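Local coordinates for oxysterol-binding protein homolog 1 (Saccharomyces cerevisiae, PDB 5H28), which moves sterols and other lipids between membranes without vesicles, its ankyrin-repeat domain, the part crystallised here, targeting it to the nucleus-vacuole junction by binding NVJ1, at residues L121-E125 against M136-R140; I57-H62 against F104-Q108. All blocks are in the same frame, centred on the assembly; numbering follows the deposited sequence.

Interaction 1. Residues L121-E125 against M136-R140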
loop_
_atom_site.group_PDB
_atom_site.type_symbol
_atom_site.label_atom_id
_atom_site.label_comp_id
_atom_site.label_asym_id
_atom_site.label_seq_id
_atom_site.Cartn_x
_atom_site.Cartn_y
_atom_site.Cartn_z
ATOM N N LEU A 121 -1.124 10.078 13.206
ATOM C CA LEU A 121 0.228 9.558 13.343
ATOM C C LEU A 121 0.450 8.218 12.664
ATOM O O LEU A 121 -0.437 7.359 12.652
ATOM C CB LEU A 121 0.578 9.403 14.824
ATOM C CG LEU A 121 0.598 10.674 15.670
ATOM C CD1 LEU A 121 0.679 10.318 17.148
ATOM C CD2 LEU A 121 1.778 11.531 15.247
ATOM N N GLN A 122 1.644 8.051 12.104
ATOM C CA GLN A 122 2.026 6.787 11.484
ATOM C C GLN A 122 2.672 5.984 12.602
ATOM O O GLN A 122 3.088 6.549 13.610
ATOM C CB GLN A 122 3.040 7.006 10.363
ATOM C CG GLN A 122 2.426 7.475 9.060
ATOM C CD GLN A 122 3.454 7.624 7.956
ATOM O OE1 GLN A 122 4.399 6.839 7.861
ATOM N NE2 GLN A 122 3.268 8.627 7.105
ATOM N N ALA A 123 2.761 4.672 12.424
ATOM C CA ALA A 123 3.349 3.813 13.444
ATOM C C ALA A 123 4.753 4.247 13.856
ATOM O O ALA A 123 5.084 4.221 15.039
ATOM C CB ALA A 123 3.376 2.366 12.954
ATOM N N ILE A 124 5.572 4.661 12.896
ATOM C CA ILE A 124 6.938 5.062 13.226
ATOM C C ILE A 124 6.982 6.217 14.223
ATOM O O ILE A 124 7.908 6.312 15.029
ATOM C CB ILE A 124 7.744 5.435 11.953
ATOM C CG1 ILE A 124 9.195 5.746 12.335
ATOM C CG2 ILE A 124 7.089 6.605 11.232
ATOM C CD1 ILE A 124 10.119 5.936 11.147
ATOM N N GLU A 125 5.969 7.078 14.181
ATOM C CA GLU A 125 5.901 8.219 15.086
ATOM C C GLU A 125 5.457 7.828 16.489
ATOM O O GLU A 125 5.457 8.662 17.395
ATOM C CB GLU A 125 4.940 9.270 14.537
ATOM C CG GLU A 125 5.265 9.740 13.137
ATOM C CD GLU A 125 4.242 10.724 12.626
ATOM O OE1 GLU A 125 4.313 11.918 12.994
ATOM O OE2 GLU A 125 3.350 10.296 11.871
ATOM N N MET A 136 12.710 1.200 11.365
ATOM C CA MET A 136 11.508 1.335 10.549
ATOM C C MET A 136 11.774 2.246 9.360
ATOM O O MET A 136 11.282 2.002 8.256
ATOM C CB MET A 136 10.359 1.895 11.387
ATOM C CG MET A 136 9.909 0.955 12.500
ATOM S SD MET A 136 8.543 1.648 13.460
ATOM C CE MET A 136 7.176 1.413 12.331
ATOM N N GLN A 137 12.561 3.294 9.591
ATOM C CA GLN A 137 12.900 4.252 8.546
ATOM C C GLN A 137 13.741 3.587 7.465
ATOM O O GLN A 137 13.506 3.786 6.273
ATOM C CB GLN A 137 13.673 5.428 9.150
ATOM C CG GLN A 137 14.083 6.491 8.145
ATOM C CD GLN A 137 12.895 7.210 7.544
ATOM O OE1 GLN A 137 12.113 7.846 8.255
ATOM N NE2 GLN A 137 12.751 7.116 6.226
ATOM N N VAL A 138 14.723 2.798 7.886
ATOM C CA VAL A 138 15.590 2.111 6.944
ATOM C C VAL A 138 14.808 1.065 6.157
ATOM O O VAL A 138 14.974 0.949 4.944
ATOM C CB VAL A 138 16.785 1.449 7.665
ATOM C CG1 VAL A 138 17.628 0.659 6.675
ATOM C CG2 VAL A 138 17.637 2.522 8.331
ATOM N N LYS A 139 13.945 0.310 6.834
ATOM C CA LYS A 139 13.153 -0.699 6.137
ATOM C C LYS A 139 12.225 -0.036 5.124
ATOM O O LYS A 139 12.042 -0.536 4.014
ATOM C CB LYS A 139 12.345 -1.540 7.128
ATOM C CG LYS A 139 13.160 -2.637 7.795
ATOM C CD LYS A 139 12.289 -3.505 8.681
ATOM C CE LYS A 139 13.040 -4.732 9.166
ATOM N NZ LYS A 139 13.423 -5.627 8.033
ATOM N N ARG A 140 11.645 1.098 5.494
ATOM C CA ARG A 140 10.772 1.794 4.562
ATOM C C ARG A 140 11.559 2.300 3.357
ATOM O O ARG A 140 11.101 2.176 2.217
ATOM C CB ARG A 140 10.068 2.978 5.230
ATOM C CG ARG A 140 9.326 3.843 4.213
ATOM C CD ARG A 140 8.474 4.917 4.852
ATOM N NE ARG A 140 7.315 4.358 5.536
ATOM C CZ ARG A 140 6.373 5.095 6.114
ATOM N NH1 ARG A 140 5.351 4.511 6.719
ATOM N NH2 ARG A 140 6.453 6.417 6.080
#
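I124 lays its side chain over the start of segment 136-140, with CD1 4.1 Å from CB of M136 and 3.9 Å from the backbone N of Q137. In this ankyrin-repeat domain the contact joins the turn at 121-125, in the loop that follows helix 99-106, to the long helix 130-156, and it shows apolar packing and paired hydrogen bonds to one acceptor working side by side to hold a loop on the next helix. M136 packs in return on the backbone and side chains of 121-125: with chi1 m and chi2 t, it brings its methyl CE to 3.7 Å from the backbone N of I124 and 4.0 Å from CB of A123. The same side chain rests on V102 and L106 of helix 99-106, which places it between the loop and the neighbouring repeat helix. The turn at 121-125 is itself braced, since the backbone N of Q122 donates to OE2 of E125 (2.8 Å) and N of E125 to O of Q122 (3.0 Å). One helical turn beyond M136, R140 reaches back to the loop; its NE forms a salt bridge with D113, while NH1 and NH2 of R140 both donate to OE1 of Q122, each at 2.8 Å.

Interaction 2. Residues I57-H62 against F104-Q108; sequences IKEIVH and FLLDQ
Two neighbouring predicted ankyrin repeats pack here helix against helix, and F104 buries more surface than any other residue of the contact. Segment 57-62 is regular helix within helix 54-64, in the predicted first repeat; segment 104-108 is the end of helix 99-106, in the second, and leaves helical geometry by Q108 (phi/psi -81/142°). The two helical segments run in broadly the same sense. Their backbones stand well apart, K58 CA lying 8.2 Å from F104 CA and V61 CA 9.0 Å from L105 CA, so side chains fill the gap. F104, with chi1 t (170°) and chi2 66°, points its CA-to-CB bond toward helix 54-64 and lays its ring against the side of that helix formed by I57, K58, V61 and H62. V61, chi1 t (171°), is the main apolar partner: its CG2 meets CE2 of F104 at 3.8 Å, near the ring plane. CZ of F104 sits 4.0 Å from CA of K58, whose long, extended side chain then leads away, and I57 CG2 closes the apolar patch at 4.5 Å from F104 CE2. H62, chi1 m (-72°) and chi2 -55°, makes an offset edge-to-face pair in which the edge of F104 addresses the imidazole face, with centroids 5.6 Å apart, planes at 71° and H62 NE2 3.8 Å from F104 CE1. Q108 points its CA-to-CB bond toward helix 54-64; its OE1 lies 4.0 Å from CG1 of V61, and its m, m rotamer brings NE2 back to donate to the backbone O of F104 at 2.9 Å.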
loop_
_atom_site.group_PDB
_atom_site.type_symbol
_atom_site.label_atom_id
_atom_site.label_comp_id
_atom_site.label_asym_id
_atom_site.label_seq_id
_atom_site.Cartn_x
_atom_site.Cartn_y
_atom_site.Cartn_z
ATOM N N ILE A 57 2.453 -14.735 17.815
ATOM C CA ILE A 57 2.151 -13.690 16.849
ATOM C C ILE A 57 2.432 -14.193 15.434
ATOM O O ILE A 57 1.636 -13.978 14.512
ATOM C CB ILE A 57 2.977 -12.426 17.156
ATOM C CG1 ILE A 57 2.474 -11.825 18.471
ATOM C CG2 ILE A 57 2.880 -11.423 16.004
ATOM C CD1 ILE A 57 3.398 -10.815 19.078
ATOM N N LYS A 58 3.555 -14.881 15.260
ATOM C CA LYS A 58 3.889 -15.398 13.945
ATOM C C LYS A 58 2.864 -16.412 13.449
ATOM O O LYS A 58 2.463 -16.374 12.286
ATOM C CB LYS A 58 5.267 -16.051 13.950
ATOM C CG LYS A 58 5.618 -16.617 12.603
ATOM C CD LYS A 58 6.872 -17.441 12.613
ATOM C CE LYS A 58 6.998 -18.204 11.311
ATOM N NZ LYS A 58 8.101 -19.167 11.320
ATOM N N GLU A 59 2.452 -17.328 14.320
ATOM C CA GLU A 59 1.475 -18.337 13.932
ATOM C C GLU A 59 0.144 -17.702 13.544
ATOM O O GLU A 59 -0.499 -18.134 12.592
ATOM C CB GLU A 59 1.245 -19.342 15.063
ATOM C CG GLU A 59 2.451 -20.203 15.421
ATOM C CD GLU A 59 2.969 -21.026 14.257
ATOM O OE1 GLU A 59 2.153 -21.531 13.461
ATOM O OE2 GLU A 59 4.202 -21.181 14.153
ATOM N N ILE A 60 -0.275 -16.680 14.283
ATOM C CA ILE A 60 -1.529 -16.002 13.979
ATOM C C ILE A 60 -1.475 -15.404 12.575
ATOM O O ILE A 60 -2.391 -15.579 11.774
ATOM C CB ILE A 60 -1.804 -14.871 14.999
ATOM C CG1 ILE A 60 -2.194 -15.473 16.350
ATOM C CG2 ILE A 60 -2.911 -13.956 14.486
ATOM C CD1 ILE A 60 -2.311 -14.443 17.459
ATOM N N VAL A 61 -0.382 -14.711 12.274
ATOM C CA VAL A 61 -0.226 -14.084 10.971
ATOM C C VAL A 61 -0.107 -15.084 9.824
ATOM O O VAL A 61 -0.767 -14.934 8.795
ATOM C CB VAL A 61 0.997 -13.134 10.964
ATOM C CG1 VAL A 61 1.286 -12.657 9.550
ATOM C CG2 VAL A 61 0.723 -11.938 11.871
ATOM N N HIS A 62 0.718 -16.109 9.995
ATOM C CA HIS A 62 0.892 -17.091 8.933
ATOM C C HIS A 62 -0.326 -17.975 8.707
ATOM O O HIS A 62 -0.539 -18.469 7.599
ATOM C CB HIS A 62 2.126 -17.950 9.205
ATOM C CG HIS A 62 3.418 -17.218 9.006
ATOM N ND1 HIS A 62 3.735 -16.575 7.830
ATOM C CD2 HIS A 62 4.471 -17.031 9.831
ATOM C CE1 HIS A 62 4.929 -16.019 7.941
ATOM N NE2 HIS A 62 5.397 -16.282 9.147
ATOM N N PHE A 104 9.034 -7.891 11.906
ATOM C CA PHE A 104 8.281 -8.985 11.305
ATOM C C PHE A 104 7.116 -8.438 10.490
ATOM O O PHE A 104 6.919 -8.815 9.340
ATOM C CB PHE A 104 7.758 -9.927 12.394
ATOM C CG PHE A 104 6.775 -10.950 11.896
ATOM C CD1 PHE A 104 7.169 -11.952 11.015
ATOM C CD2 PHE A 104 5.446 -10.909 12.311
ATOM C CE1 PHE A 104 6.257 -12.899 10.556
ATOM C CE2 PHE A 104 4.524 -11.855 11.855
ATOM C CZ PHE A 104 4.932 -12.850 10.976
ATOM N N LEU A 105 6.343 -7.538 11.085
ATOM C CA LEU A 105 5.210 -6.967 10.374
ATOM C C LEU A 105 5.643 -6.216 9.112
ATOM O O LEU A 105 4.998 -6.326 8.066
ATOM C CB LEU A 105 4.421 -6.037 11.302
ATOM C CG LEU A 105 3.672 -6.699 12.463
ATOM C CD1 LEU A 105 3.082 -5.618 13.363
ATOM C CD2 LEU A 105 2.579 -7.622 11.930
ATOM N N LEU A 106 6.743 -5.469 9.199
ATOM C CA LEU A 106 7.231 -4.716 8.045
ATOM C C LEU A 106 7.701 -5.617 6.906
ATOM O O LEU A 106 7.834 -5.159 5.773
ATOM C CB LEU A 106 8.356 -3.762 8.462
ATOM C CG LEU A 106 7.884 -2.545 9.267
ATOM C CD1 LEU A 106 9.068 -1.722 9.728
ATOM C CD2 LEU A 106 6.958 -1.704 8.403
ATOM N N ASP A 107 7.943 -6.892 7.198
ATOM C CA ASP A 107 8.379 -7.825 6.160
ATOM C C ASP A 107 7.219 -8.578 5.512
ATOM O O ASP A 107 7.427 -9.370 4.596
ATOM C CB ASP A 107 9.373 -8.849 6.720
ATOM C CG ASP A 107 10.735 -8.249 7.013
ATOM O OD1 ASP A 107 11.115 -7.266 6.340
ATOM O OD2 ASP A 107 11.434 -8.772 7.908
ATOM N N GLN A 108 5.999 -8.339 5.977
ATOM C CA GLN A 108 4.841 -9.034 5.421
ATOM C C GLN A 108 4.341 -8.409 4.127
ATOM O O GLN A 108 4.329 -7.191 3.977
ATOM C CB GLN A 108 3.709 -9.077 6.445
ATOM C CG GLN A 108 4.106 -9.764 7.737
ATOM C CD GLN A 108 4.805 -11.081 7.486
ATOM O OE1 GLN A 108 4.211 -12.021 6.957
ATOM N NE2 GLN A 108 6.079 -11.153 7.850
#

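Overall arrangement
The two contacts come one after the other along the chain, interaction 2 closing before interaction 1 opens, and their centres are about 17 Å apart. Helix 99-106 connects them: interaction 2 uses its end against helix 54-64, whereas L106 turns to helix 130-156, the helix of interaction 1. There, L106 CD1 packs 3.9 Å from M136 CG and 3.8 Å from K139 CD, and a long, weak ion pair joins K139 NZ to D107 OD1 at 3.3 Å. Helices 54-64 and 99-106 belong to the predicted first and second repeats, and helix 130-156 packs on the far side of 99-106, continuing the stack: neighbour-to-neighbour contacts build an elongated domain, here the one that recognises NVJ1.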